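Local coordinates for protein lipopolysaccharide heptosyltransferase 2 (Escherichia coli, PDB 1PSW) that transfers the second heptose from ADP-L-glycero-D-manno-heptose onto heptosyl-Kdo2-lipid A during assembly of the lipopolysaccharide inner core, at residues G12-S17 with V35-W40; H74-K79 with A94-F99; M131-I136 with Q149-P154; A206-D211 with T331-L336; G271-A276 with L283-G288. All coordinates share one frame; numbering follows the deposited sequence.

Contact 1: G12-S17 with V35-W40; sequences GDMMMS and VMAPAW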
# COMPACT_ATOMS: atom_id res chain seq x y z
N GLY A 12 1.00 -2.77 1.25
CA GLY A 12 1.10 -2.73 -0.20
C GLY A 12 0.07 -3.60 -0.89
O GLY A 12 -0.69 -3.12 -1.73
N ASP A 13 0.05 -4.87 -0.53
CA ASP A 13 -0.87 -5.84 -1.10
C ASP A 13 -2.33 -5.43 -0.89
O ASP A 13 -3.15 -5.57 -1.80
CB ASP A 13 -0.63 -7.22 -0.47
CG ASP A 13 0.72 -7.80 -0.84
OD1 ASP A 13 1.56 -7.07 -1.42
OD2 ASP A 13 0.95 -8.99 -0.55
N MSE A 14 -2.65 -4.91 0.29
CA MSE A 14 -4.01 -4.47 0.57
C MSE A 14 -4.40 -3.33 -0.37
O MSE A 14 -5.52 -3.27 -0.87
CB MSE A 14 -4.15 -4.01 2.02
CG MSE A 14 -5.56 -3.55 2.40
SE MSE A 14 -6.93 -4.92 2.13
CE MSE A 14 -6.44 -6.12 3.56
N MSE A 15 -3.46 -2.42 -0.60
CA MSE A 15 -3.74 -1.30 -1.47
C MSE A 15 -4.03 -1.86 -2.87
O MSE A 15 -4.98 -1.45 -3.53
CB MSE A 15 -2.53 -0.35 -1.48
CG MSE A 15 -2.85 1.10 -1.93
SE MSE A 15 -4.13 2.00 -0.79
CE MSE A 15 -5.65 2.09 -2.01
N MSE A 16 -3.21 -2.81 -3.32
CA MSE A 16 -3.41 -3.42 -4.64
C MSE A 16 -4.75 -4.14 -4.75
O MSE A 16 -5.34 -4.17 -5.81
CB MSE A 16 -2.30 -4.43 -4.96
CG MSE A 16 -0.92 -3.86 -4.95
SE MSE A 16 -0.85 -2.28 -6.00
CE MSE A 16 -1.03 -3.08 -7.71
N SER A 17 -5.21 -4.73 -3.64
CA SER A 17 -6.46 -5.47 -3.68
C SER A 17 -7.64 -4.57 -3.98
O SER A 17 -8.70 -5.05 -4.37
CB SER A 17 -6.68 -6.23 -2.36
OG SER A 17 -6.95 -5.36 -1.28
N VAL A 35 -14.55 -7.37 3.65
CA VAL A 35 -13.16 -7.79 3.66
C VAL A 35 -12.70 -8.16 5.05
O VAL A 35 -12.85 -7.38 5.99
CB VAL A 35 -12.24 -6.67 3.12
CG1 VAL A 35 -10.79 -7.15 3.11
CG2 VAL A 35 -12.67 -6.28 1.72
N MSE A 36 -12.14 -9.36 5.17
CA MSE A 36 -11.63 -9.85 6.44
C MSE A 36 -10.12 -9.68 6.42
O MSE A 36 -9.43 -10.20 5.54
CB MSE A 36 -11.98 -11.32 6.64
CG MSE A 36 -11.55 -11.84 8.00
SE MSE A 36 -11.84 -13.75 8.20
CE MSE A 36 -13.73 -13.72 8.49
N ALA A 37 -9.60 -8.94 7.40
CA ALA A 37 -8.17 -8.69 7.51
C ALA A 37 -7.83 -8.37 8.97
O ALA A 37 -8.73 -8.18 9.79
CB ALA A 37 -7.78 -7.51 6.62
N PRO A 38 -6.54 -8.34 9.31
CA PRO A 38 -6.14 -8.04 10.69
C PRO A 38 -6.77 -6.72 11.15
O PRO A 38 -7.19 -5.90 10.33
CB PRO A 38 -4.63 -7.95 10.60
CG PRO A 38 -4.31 -8.95 9.54
CD PRO A 38 -5.36 -8.67 8.49
N ALA A 39 -6.81 -6.52 12.47
CA ALA A 39 -7.38 -5.31 13.05
C ALA A 39 -6.74 -4.04 12.50
O ALA A 39 -7.44 -3.10 12.14
CB ALA A 39 -7.23 -5.35 14.57
N TRP A 40 -5.41 -4.01 12.43
CA TRP A 40 -4.71 -2.83 11.94
C TRP A 40 -5.02 -2.48 10.49
O TRP A 40 -4.67 -1.39 10.02
CB TRP A 40 -3.20 -3.00 12.11
CG TRP A 40 -2.64 -4.17 11.38
CD1 TRP A 40 -2.47 -5.43 11.86
CD2 TRP A 40 -2.18 -4.18 10.02
NE1 TRP A 40 -1.93 -6.24 10.88
CE2 TRP A 40 -1.75 -5.50 9.74
CE3 TRP A 40 -2.10 -3.22 9.01
CZ2 TRP A 40 -1.24 -5.87 8.50
CZ3 TRP A 40 -1.59 -3.59 7.77
CH2 TRP A 40 -1.16 -4.91 7.53
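Met14 meets Ala37 and Val35 through aliphatic atoms alone, with no ring or amide face taking part; the flat group beside the contact is the backbone carbonyl of Met14. Ser17 OG donates to Met14 O at 2.6 Å, a bond within the helix that meets the carbonyl at a C=O...OG angle of 122° and comes from 22° out of its plane. Tyr21 OH is a second hydrogen-bond partner of the same hydroxyl.

The touch across the contact belongs to the methyl end of Met14, a selenomethionine. Its CG stands opposite the backbone N (chi1 -180°), and the chain then bends at both chi2 and chi3. The bends bring the terminal CE, ahead of the selenium, against Ala37. CE abuts Ala37 CB at 3.6 Å and is more loosely placed beside Val35 CG1 at 4.5 Å. Val35 and Ala37 alternate with Met36, whose side chain leaves by the other face of the strand; the two small side chains thus give the methyl a shallow apolar surface.

Further apolar cover comes from Leu45, which touches both Met14 and Val35, and from the side chain of Tyr21. The contact is buried inside the beta-alpha-beta unit formed by strand 2-6, helix 11-27 and strand 32-37 of the N-terminal Rossmann-like domain. Asp13 and Met16 on the same helix pack against helix 131-137, while strand 32-37 pairs with strands 2-6 and 51-56.

Contact 2: H74-K79 with A94-F99; sequences HSLREK and ALVPLF. Unlike the reference sequence in segment 94-99: Leu98 (reference Phe).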
# COMPACT_ATOMS: atom_id res chain seq x y z
N HIS A 74 -18.42 -20.32 10.94
CA HIS A 74 -19.81 -20.66 11.20
C HIS A 74 -20.68 -19.42 11.42
O HIS A 74 -21.84 -19.39 10.99
CB HIS A 74 -19.93 -21.57 12.42
CG HIS A 74 -19.37 -22.95 12.19
ND1 HIS A 74 -19.36 -23.54 10.95
CD2 HIS A 74 -18.87 -23.86 13.06
CE1 HIS A 74 -18.86 -24.77 11.06
NE2 HIS A 74 -18.56 -24.98 12.33
N SER A 75 -20.13 -18.42 12.09
CA SER A 75 -20.86 -17.19 12.37
C SER A 75 -21.15 -16.40 11.09
O SER A 75 -22.07 -15.59 11.05
CB SER A 75 -20.07 -16.32 13.34
OG SER A 75 -18.88 -15.85 12.74
N LEU A 76 -20.35 -16.65 10.05
CA LEU A 76 -20.51 -15.95 8.78
C LEU A 76 -21.56 -16.59 7.88
O LEU A 76 -21.87 -16.07 6.81
CB LEU A 76 -19.18 -15.90 8.04
CG LEU A 76 -18.05 -15.12 8.71
CD1 LEU A 76 -16.78 -15.24 7.87
CD2 LEU A 76 -18.44 -13.66 8.88
N ARG A 77 -22.11 -17.72 8.31
CA ARG A 77 -23.13 -18.40 7.53
C ARG A 77 -24.37 -17.53 7.39
O ARG A 77 -25.01 -17.52 6.34
CB ARG A 77 -23.50 -19.73 8.18
CG ARG A 77 -22.44 -20.81 8.01
CD ARG A 77 -22.77 -22.05 8.81
NE ARG A 77 -21.88 -23.15 8.47
CZ ARG A 77 -21.83 -24.31 9.12
NH1 ARG A 77 -22.62 -24.52 10.17
NH2 ARG A 77 -20.99 -25.26 8.73
N GLU A 78 -24.68 -16.79 8.45
CA GLU A 78 -25.84 -15.90 8.45
C GLU A 78 -25.74 -14.85 7.34
O GLU A 78 -26.75 -14.46 6.76
CB GLU A 78 -25.96 -15.21 9.81
CG GLU A 78 -26.60 -16.08 10.88
CD GLU A 78 -26.04 -15.81 12.27
OE1 GLU A 78 -26.03 -14.63 12.70
OE2 GLU A 78 -25.62 -16.78 12.94
N LYS A 79 -24.51 -14.42 7.05
CA LYS A 79 -24.27 -13.42 6.01
C LYS A 79 -24.72 -13.94 4.65
O LYS A 79 -25.07 -13.16 3.76
CB LYS A 79 -22.78 -13.08 5.93
CG LYS A 79 -22.21 -12.35 7.14
CD LYS A 79 -22.63 -10.89 7.16
CE LYS A 79 -21.91 -10.13 8.27
NZ LYS A 79 -22.30 -8.69 8.32
N ALA A 94 -7.58 -19.92 3.28
CA ALA A 94 -8.79 -20.29 2.55
C ALA A 94 -9.74 -21.18 3.35
O ALA A 94 -10.74 -21.66 2.82
CB ALA A 94 -8.42 -20.96 1.23
N LEU A 95 -9.44 -21.39 4.62
CA LEU A 95 -10.27 -22.24 5.47
C LEU A 95 -11.62 -21.61 5.82
O LEU A 95 -12.67 -22.23 5.65
CB LEU A 95 -9.52 -22.61 6.75
CG LEU A 95 -8.43 -23.67 6.59
CD1 LEU A 95 -7.65 -23.83 7.90
CD2 LEU A 95 -9.07 -25.00 6.18
N VAL A 96 -11.59 -20.37 6.30
CA VAL A 96 -12.81 -19.67 6.69
C VAL A 96 -13.93 -19.73 5.66
O VAL A 96 -15.06 -20.09 5.99
CB VAL A 96 -12.51 -18.19 7.02
CG1 VAL A 96 -13.81 -17.42 7.20
CG2 VAL A 96 -11.69 -18.12 8.29
N PRO A 97 -13.65 -19.38 4.39
CA PRO A 97 -14.69 -19.42 3.36
C PRO A 97 -15.40 -20.77 3.25
O PRO A 97 -16.60 -20.83 2.99
CB PRO A 97 -13.92 -19.08 2.09
CG PRO A 97 -12.87 -18.16 2.59
CD PRO A 97 -12.39 -18.86 3.83
N LEU A 98 -14.65 -21.85 3.45
CA LEU A 98 -15.24 -23.18 3.38
C LEU A 98 -16.18 -23.40 4.56
O LEU A 98 -17.32 -23.82 4.38
CB LEU A 98 -14.14 -24.25 3.38
CG LEU A 98 -14.60 -25.70 3.24
CD1 LEU A 98 -15.43 -25.87 1.97
CD2 LEU A 98 -13.38 -26.61 3.19
N PHE A 99 -15.71 -23.10 5.76
CA PHE A 99 -16.52 -23.26 6.97
C PHE A 99 -17.78 -22.39 6.91
O PHE A 99 -18.80 -22.72 7.52
CB PHE A 99 -15.72 -22.90 8.22
CG PHE A 99 -14.47 -23.72 8.40
CD1 PHE A 99 -14.45 -25.08 8.09
CD2 PHE A 99 -13.32 -23.14 8.92
CE1 PHE A 99 -13.31 -25.85 8.29
CE2 PHE A 99 -12.17 -23.90 9.12
CZ PHE A 99 -12.16 -25.26 8.81
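Val96 packs on Leu76 with its CG1 branch, which lies 3.7 Å from Leu76 CD1. That branch stands opposite the backbone N (chi1 171°), and the two side chains cross obliquely. Met36 of strand 32-37 touches both of them, so the pair belongs to the apolar layer between the parallel sheet of the N-terminal Rossmann-like domain and the helices packed on it. Pro97, one residue on, turns away from the 74-79 segment to rest on Ala84 and Val86 of strand 83-86.

At Phe99 the contact becomes polar and moves toward the surface, and it is the backbone carbonyl, not the ring, that faces the partners. Arg77 NE gives Phe99 O a weak hydrogen bond of 3.3 Å, with an N-H...O angle of 132°. The same oxygen lies near the plane of the His74 ring, at its edge, 3.6 Å from His74 ND1. Within the first segment, His74 ND1 lies 3.1 Å above the centre of the Arg77 guanidinium plane.

Contact 3: M131-I136 with Q149-P154; sequences MVERYI and QDLPQP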
# COMPACT_ATOMS: atom_id res chain seq x y z
N MSE A 131 1.35 -7.72 -9.94
CA MSE A 131 0.46 -8.19 -8.89
C MSE A 131 -0.94 -7.64 -9.10
O MSE A 131 -1.91 -8.34 -8.86
CB MSE A 131 0.96 -7.76 -7.51
CG MSE A 131 -0.16 -7.71 -6.46
SE MSE A 131 0.45 -7.40 -4.64
CE MSE A 131 0.28 -9.18 -3.91
N VAL A 132 -1.05 -6.39 -9.55
CA VAL A 132 -2.37 -5.78 -9.76
C VAL A 132 -3.17 -6.55 -10.80
O VAL A 132 -4.39 -6.69 -10.68
CB VAL A 132 -2.27 -4.30 -10.21
CG1 VAL A 132 -1.66 -4.19 -11.62
CG2 VAL A 132 -3.65 -3.67 -10.19
N GLU A 133 -2.49 -7.05 -11.83
CA GLU A 133 -3.15 -7.82 -12.86
C GLU A 133 -3.64 -9.14 -12.27
O GLU A 133 -4.74 -9.60 -12.59
CB GLU A 133 -2.20 -8.08 -14.04
CG GLU A 133 -1.69 -6.79 -14.68
CD GLU A 133 -0.59 -7.03 -15.69
OE1 GLU A 133 0.22 -7.97 -15.48
OE2 GLU A 133 -0.51 -6.28 -16.68
N ARG A 134 -2.85 -9.74 -11.39
CA ARG A 134 -3.24 -11.01 -10.78
C ARG A 134 -4.48 -10.88 -9.92
O ARG A 134 -5.31 -11.79 -9.89
CB ARG A 134 -2.08 -11.59 -9.96
CG ARG A 134 -0.87 -11.92 -10.82
CD ARG A 134 0.26 -12.56 -10.04
NE ARG A 134 1.46 -12.63 -10.86
CZ ARG A 134 2.63 -13.11 -10.46
NH1 ARG A 134 2.77 -13.59 -9.23
NH2 ARG A 134 3.68 -13.10 -11.29
N TYR A 135 -4.63 -9.76 -9.21
CA TYR A 135 -5.81 -9.56 -8.37
C TYR A 135 -7.03 -9.32 -9.25
O TYR A 135 -8.08 -9.92 -9.05
CB TYR A 135 -5.63 -8.37 -7.43
CG TYR A 135 -4.80 -8.67 -6.21
CD1 TYR A 135 -4.68 -9.97 -5.71
CD2 TYR A 135 -4.15 -7.64 -5.52
CE1 TYR A 135 -3.95 -10.24 -4.56
CE2 TYR A 135 -3.41 -7.90 -4.37
CZ TYR A 135 -3.32 -9.21 -3.89
OH TYR A 135 -2.59 -9.47 -2.75
N ILE A 136 -6.87 -8.43 -10.22
CA ILE A 136 -7.95 -8.08 -11.13
C ILE A 136 -8.48 -9.30 -11.88
O ILE A 136 -9.68 -9.45 -12.04
CB ILE A 136 -7.49 -7.00 -12.14
CG1 ILE A 136 -7.31 -5.66 -11.43
CG2 ILE A 136 -8.47 -6.90 -13.29
CD1 ILE A 136 -6.71 -4.55 -12.29
N GLN A 149 -3.00 -9.40 -21.09
CA GLN A 149 -3.45 -8.65 -22.26
C GLN A 149 -4.94 -8.86 -22.51
O GLN A 149 -5.56 -8.03 -23.17
CB GLN A 149 -2.64 -9.06 -23.49
CG GLN A 149 -3.05 -8.36 -24.79
CD GLN A 149 -3.05 -6.84 -24.67
OE1 GLN A 149 -2.09 -6.25 -24.16
NE2 GLN A 149 -4.11 -6.20 -25.15
N ASP A 150 -5.50 -9.95 -22.00
CA ASP A 150 -6.93 -10.21 -22.19
C ASP A 150 -7.81 -9.39 -21.25
O ASP A 150 -9.02 -9.30 -21.46
CB ASP A 150 -7.24 -11.69 -21.97
CG ASP A 150 -6.59 -12.58 -23.00
OD1 ASP A 150 -6.44 -12.13 -24.16
OD2 ASP A 150 -6.25 -13.72 -22.65
N LEU A 151 -7.22 -8.80 -20.22
CA LEU A 151 -7.99 -8.01 -19.28
C LEU A 151 -8.61 -6.79 -19.91
O LEU A 151 -7.93 -6.02 -20.60
CB LEU A 151 -7.10 -7.57 -18.11
CG LEU A 151 -6.64 -8.65 -17.14
CD1 LEU A 151 -5.69 -8.03 -16.12
CD2 LEU A 151 -7.84 -9.28 -16.44
N PRO A 152 -9.92 -6.59 -19.70
CA PRO A 152 -10.61 -5.43 -20.27
C PRO A 152 -9.91 -4.15 -19.81
O PRO A 152 -9.63 -3.98 -18.63
CB PRO A 152 -12.02 -5.55 -19.71
CG PRO A 152 -12.21 -7.03 -19.63
CD PRO A 152 -10.89 -7.51 -19.06
N GLN A 153 -9.62 -3.26 -20.76
CA GLN A 153 -8.95 -2.01 -20.46
C GLN A 153 -9.96 -0.87 -20.46
O GLN A 153 -10.99 -0.94 -21.12
CB GLN A 153 -7.86 -1.74 -21.51
CG GLN A 153 -6.74 -2.78 -21.53
CD GLN A 153 -5.66 -2.49 -20.50
OE1 GLN A 153 -5.04 -3.41 -19.97
NE2 GLN A 153 -5.41 -1.21 -20.24
N PRO A 154 -9.69 0.20 -19.69
CA PRO A 154 -8.51 0.39 -18.84
C PRO A 154 -8.65 -0.35 -17.52
O PRO A 154 -9.77 -0.57 -17.05
CB PRO A 154 -8.48 1.90 -18.64
CG PRO A 154 -9.93 2.25 -18.60
CD PRO A 154 -10.48 1.44 -19.76
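Leu151 packs the loop that follows helix 131-137 back onto that short helix, which is packed in turn against helix 11-27 of the N-terminal Rossmann-like domain in this GT-B glycosyltransferase. No hydrogen bond crosses the contact; it is van der Waals packing, mostly between apolar side chains. Both methyls of Leu151 are used: CD2 lies 4.0 Å from Ile136 CG2, and CD1 is almost as close to that same branch, at 4.1 Å from Ile136 CG2. Ile136 presents CG2 because its longer CG1 arm is turned opposite the carbonyl carbon (chi1 -71°). The Leu151 side chain lies slantwise across Ile136, entering beside positions three residues apart on the helix.

Polar groups frame this packing without crossing it. The carboxylate of Glu133 is engaged at the helix start, where its OE1 takes a hydrogen bond from Leu130 N; only the hydrocarbon root of the side chain is left for Leu151. On the loop side, Asp150 OD2 forms a salt bridge with Arg146, next to the turn from which Leu151 emerges.

The remaining touches are those of Leu151 CD1 on Glu133, where the methyl sits 4.1 Å from Glu133 CB and 4.0 Å from Glu133 O.

Contact 4: A206-D211 with T331-L336; sequences AKQLID and TPQRVL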
# COMPACT_ATOMS: atom_id res chain seq x y z
N ALA A 206 16.55 16.04 4.20
CA ALA A 206 15.67 16.87 5.02
C ALA A 206 16.29 18.25 5.23
O ALA A 206 15.60 19.28 5.17
CB ALA A 206 15.40 16.19 6.36
N LYS A 207 17.60 18.29 5.49
CA LYS A 207 18.28 19.57 5.70
C LYS A 207 18.14 20.44 4.46
O LYS A 207 17.89 21.64 4.56
CB LYS A 207 19.78 19.35 5.97
CG LYS A 207 20.07 18.57 7.23
CD LYS A 207 21.56 18.37 7.41
CE LYS A 207 21.83 17.54 8.65
NZ LYS A 207 23.26 17.17 8.79
N GLN A 208 18.31 19.83 3.30
CA GLN A 208 18.20 20.54 2.03
C GLN A 208 16.79 21.07 1.80
O GLN A 208 16.61 22.19 1.32
CB GLN A 208 18.58 19.61 0.88
CG GLN A 208 19.99 19.07 0.92
CD GLN A 208 21.02 20.10 0.49
OE1 GLN A 208 21.37 21.00 1.25
NE2 GLN A 208 21.48 19.98 -0.75
N LEU A 209 15.79 20.25 2.12
CA LEU A 209 14.39 20.64 1.93
C LEU A 209 13.95 21.74 2.90
O LEU A 209 13.25 22.68 2.52
CB LEU A 209 13.47 19.42 2.07
CG LEU A 209 13.52 18.42 0.90
CD1 LEU A 209 12.73 17.16 1.23
CD2 LEU A 209 12.96 19.10 -0.34
N ILE A 210 14.37 21.62 4.15
CA ILE A 210 14.03 22.61 5.16
C ILE A 210 14.67 23.94 4.75
O ILE A 210 14.11 25.01 4.98
CB ILE A 210 14.55 22.17 6.54
CG1 ILE A 210 13.74 20.96 7.00
CG2 ILE A 210 14.46 23.33 7.53
CD1 ILE A 210 14.28 20.28 8.23
N ASP A 211 15.84 23.86 4.13
CA ASP A 211 16.52 25.06 3.70
C ASP A 211 15.79 25.69 2.51
O ASP A 211 15.92 26.89 2.27
CB ASP A 211 17.97 24.75 3.32
CG ASP A 211 18.74 25.99 2.92
OD1 ASP A 211 18.83 26.92 3.75
OD2 ASP A 211 19.26 26.03 1.79
N THR A 331 22.66 9.47 -4.16
CA THR A 331 22.91 10.67 -3.37
C THR A 331 21.69 11.53 -3.11
O THR A 331 20.76 11.56 -3.91
CB THR A 331 23.97 11.57 -4.04
OG1 THR A 331 23.40 12.20 -5.19
CG2 THR A 331 25.18 10.74 -4.47
N PRO A 332 21.67 12.23 -1.97
CA PRO A 332 20.55 13.10 -1.62
C PRO A 332 20.36 14.17 -2.70
O PRO A 332 19.24 14.63 -2.94
CB PRO A 332 20.98 13.71 -0.29
CG PRO A 332 21.76 12.58 0.32
CD PRO A 332 22.60 12.11 -0.83
N GLN A 333 21.45 14.57 -3.34
CA GLN A 333 21.39 15.58 -4.40
C GLN A 333 20.63 15.06 -5.61
O GLN A 333 19.85 15.79 -6.22
CB GLN A 333 22.79 16.03 -4.81
CG GLN A 333 22.79 17.20 -5.78
CD GLN A 333 22.01 18.40 -5.25
OE1 GLN A 333 22.30 18.92 -4.17
NE2 GLN A 333 21.02 18.85 -6.02
N ARG A 334 20.84 13.80 -5.97
CA ARG A 334 20.14 13.22 -7.12
C ARG A 334 18.64 13.21 -6.82
O ARG A 334 17.83 13.61 -7.66
CB ARG A 334 20.63 11.79 -7.38
CG ARG A 334 19.88 11.06 -8.49
CD ARG A 334 20.29 9.59 -8.55
NE ARG A 334 21.68 9.40 -8.99
CZ ARG A 334 22.06 9.24 -10.25
NH1 ARG A 334 21.15 9.24 -11.22
NH2 ARG A 334 23.34 9.08 -10.55
N VAL A 335 18.28 12.76 -5.62
CA VAL A 335 16.89 12.69 -5.20
C VAL A 335 16.26 14.09 -5.11
O VAL A 335 15.13 14.31 -5.54
CB VAL A 335 16.76 11.98 -3.82
CG1 VAL A 335 15.31 11.95 -3.36
CG2 VAL A 335 17.29 10.55 -3.94
N LEU A 336 17.01 15.03 -4.55
CA LEU A 336 16.52 16.40 -4.41
C LEU A 336 16.17 17.01 -5.77
O LEU A 336 15.16 17.69 -5.92
CB LEU A 336 17.57 17.27 -3.71
CG LEU A 336 17.22 18.75 -3.56
CD1 LEU A 336 15.97 18.91 -2.71
CD2 LEU A 336 18.40 19.48 -2.93
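Leu336 lies against Gln208 and Leu209, joining helices 199-211 and 332-347 on one side of the C-terminal Rossmann-like domain. Its two methyls divide the work. CD1 meets Leu209 CD2 at 3.8 Å, the side chains sliding past each other in opposite directions, while CD2 lies 3.8 Å from Gln208 CB and at the same 3.8 Å from Gln208 NE2. Gln208 can touch at root and end alike because its chain folds at chi2 (-76°), bringing NE2 back to the same methyl; the two side chains cross at about a right angle.

Nearer the surface, Gln208 NE2 comes within 3.7 Å of Gln333 OE1, too far for a hydrogen bond, and the two amide planes are nearly perpendicular. Gln333 NE2 has a weak bond to Glu337 OE2, one turn on.

Beyond these, Leu209 rests on Ile183 and Phe185 of strand 182-186, and Leu205 touches both Leu336 and Val335, which places the pair of helices over the sheet. The short segments of the two axes approach to 10.6 Å and cross at -43°. The second helix begins at Pro332, with Thr331 as its N-cap: Thr331 OG1 accepts from Arg334 N at 3.1 Å.

Contact 5: G271-A276 with L283-G288; sequences GLMHVA and LVALYG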
# COMPACT_ATOMS: atom_id res chain seq x y z
N GLY A 271 5.14 -0.65 1.47
CA GLY A 271 3.70 -0.53 1.41
C GLY A 271 3.16 0.89 1.30
O GLY A 271 2.21 1.14 0.55
N LEU A 272 3.76 1.83 2.02
CA LEU A 272 3.27 3.21 1.97
C LEU A 272 3.48 3.83 0.60
O LEU A 272 2.77 4.77 0.23
CB LEU A 272 3.92 4.06 3.06
CG LEU A 272 3.48 3.73 4.50
CD1 LEU A 272 4.26 4.63 5.46
CD2 LEU A 272 1.97 3.96 4.66
N MSE A 273 4.44 3.33 -0.17
CA MSE A 273 4.67 3.84 -1.51
C MSE A 273 3.36 3.71 -2.29
O MSE A 273 2.90 4.64 -2.95
CB MSE A 273 5.75 3.02 -2.22
CG MSE A 273 6.06 3.47 -3.65
SE MSE A 273 7.34 2.31 -4.55
CE MSE A 273 6.00 0.92 -5.01
N HIS A 274 2.76 2.52 -2.20
CA HIS A 274 1.50 2.25 -2.89
C HIS A 274 0.37 3.16 -2.43
O HIS A 274 -0.50 3.51 -3.23
CB HIS A 274 1.14 0.78 -2.70
CG HIS A 274 2.15 -0.14 -3.30
ND1 HIS A 274 2.38 -0.18 -4.66
CD2 HIS A 274 3.07 -0.95 -2.74
CE1 HIS A 274 3.41 -0.98 -4.90
NE2 HIS A 274 3.85 -1.45 -3.75
N VAL A 275 0.39 3.53 -1.16
CA VAL A 275 -0.63 4.43 -0.63
C VAL A 275 -0.47 5.80 -1.29
O VAL A 275 -1.45 6.36 -1.78
CB VAL A 275 -0.52 4.56 0.91
CG1 VAL A 275 -1.49 5.62 1.42
CG2 VAL A 275 -0.82 3.21 1.57
N ALA A 276 0.75 6.32 -1.33
CA ALA A 276 1.02 7.62 -1.95
C ALA A 276 0.61 7.60 -3.43
O ALA A 276 0.03 8.56 -3.94
CB ALA A 276 2.50 7.98 -1.80
N LEU A 283 5.70 11.56 -6.21
CA LEU A 283 6.51 10.68 -5.38
C LEU A 283 7.78 10.21 -6.06
O LEU A 283 7.82 10.01 -7.27
CB LEU A 283 5.65 9.49 -4.95
CG LEU A 283 6.29 8.22 -4.40
CD1 LEU A 283 5.60 7.75 -3.13
CD2 LEU A 283 6.22 7.15 -5.47
N VAL A 284 8.82 10.05 -5.26
CA VAL A 284 10.10 9.57 -5.76
C VAL A 284 10.34 8.27 -4.99
O VAL A 284 10.43 8.28 -3.77
CB VAL A 284 11.24 10.57 -5.46
CG1 VAL A 284 12.57 10.00 -5.94
CG2 VAL A 284 10.97 11.90 -6.14
N ALA A 285 10.42 7.16 -5.72
CA ALA A 285 10.62 5.85 -5.14
C ALA A 285 12.05 5.36 -5.38
O ALA A 285 12.50 5.23 -6.51
CB ALA A 285 9.61 4.87 -5.73
N LEU A 286 12.75 5.09 -4.28
CA LEU A 286 14.14 4.66 -4.33
C LEU A 286 14.32 3.15 -4.26
O LEU A 286 13.94 2.51 -3.27
CB LEU A 286 14.91 5.33 -3.20
CG LEU A 286 14.64 6.84 -3.09
CD1 LEU A 286 15.47 7.42 -1.96
CD2 LEU A 286 14.96 7.54 -4.41
N TYR A 287 14.92 2.59 -5.30
CA TYR A 287 15.16 1.15 -5.37
C TYR A 287 16.64 0.77 -5.35
O TYR A 287 17.48 1.50 -5.87
CB TYR A 287 14.55 0.57 -6.65
CG TYR A 287 13.05 0.47 -6.63
CD1 TYR A 287 12.25 1.61 -6.78
CD2 TYR A 287 12.42 -0.76 -6.49
CE1 TYR A 287 10.85 1.51 -6.78
CE2 TYR A 287 11.03 -0.87 -6.49
CZ TYR A 287 10.26 0.26 -6.63
OH TYR A 287 8.88 0.15 -6.66
N GLY A 288 16.92 -0.37 -4.75
CA GLY A 288 18.27 -0.87 -4.66
C GLY A 288 18.32 -2.32 -5.13
O GLY A 288 18.27 -2.57 -6.34
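Met273, a selenomethionine, reaches out from its helix as the main bump, and Leu283, Ala285 and Tyr287 on the facing strand receive it in turn. Its CG is opposite the backbone N and chi2 is also extended, which drives the selenium outward before the chain bends at chi3. The SE atom settles into the dip above the small Ala285, 3.6 Å from Ala285 CB. Tyr287 closes the hollow at one end: its OH lies 3.4 Å from Met273 SE and equally 3.4 Å from Met273 CE. The selenium stands 5.2 Å from the centroid of the Tyr287 ring, in an oblique Met-aromatic contact, 63° off the ring normal. Toward the base of the same side chain, Met273 CG touches Leu283 CD2 at 4.1 Å, the two chains crossing at about a right angle.

This interlocking belongs to the beta-alpha-beta unit of strand 264-268, helix 271-278 and strand 283-287 in the C-terminal Rossmann-like domain; the helix and strand segments run nearly antiparallel, at 158°. On the adjacent strand 264-268, Thr267 touches Met273 and Leu283, and Ile265 touches Leu283 and Ala276.

Leu283 supplies the bump in the reverse direction, its CD1 directed at the helix where Ala276 offers only a methyl. Leu283 CD1 is modelled 3.4 Å from Ala276 CB, shorter than usual carbon contact; with chi2 at 133°, off a staggered value, the closeness is doubtful.

Overall arrangement
Contacts 1, 2 and 3 follow in series in the N-terminal Rossmann-like domain of the GT-B fold. Contact 1 includes a sheet strand; contact 2, about 18 Å away between centres, packs on it through Met36, and contact 3 touches contact 1 but not contact 2, about 13 Å off at the nearest atoms. Contact 4 then opens around contact 5 in the C-terminal domain, contact 5 on its sheet and contact 4 between helices packed on it, touching through Val335. Contacts 2 and 4 lie farthest apart, about 51 Å between centres. Contacts 1 and 5 meet across the domains, Gly12, Met15 and Met16 against His274, beside the cleft where GT-B enzymes generally bind their substrates.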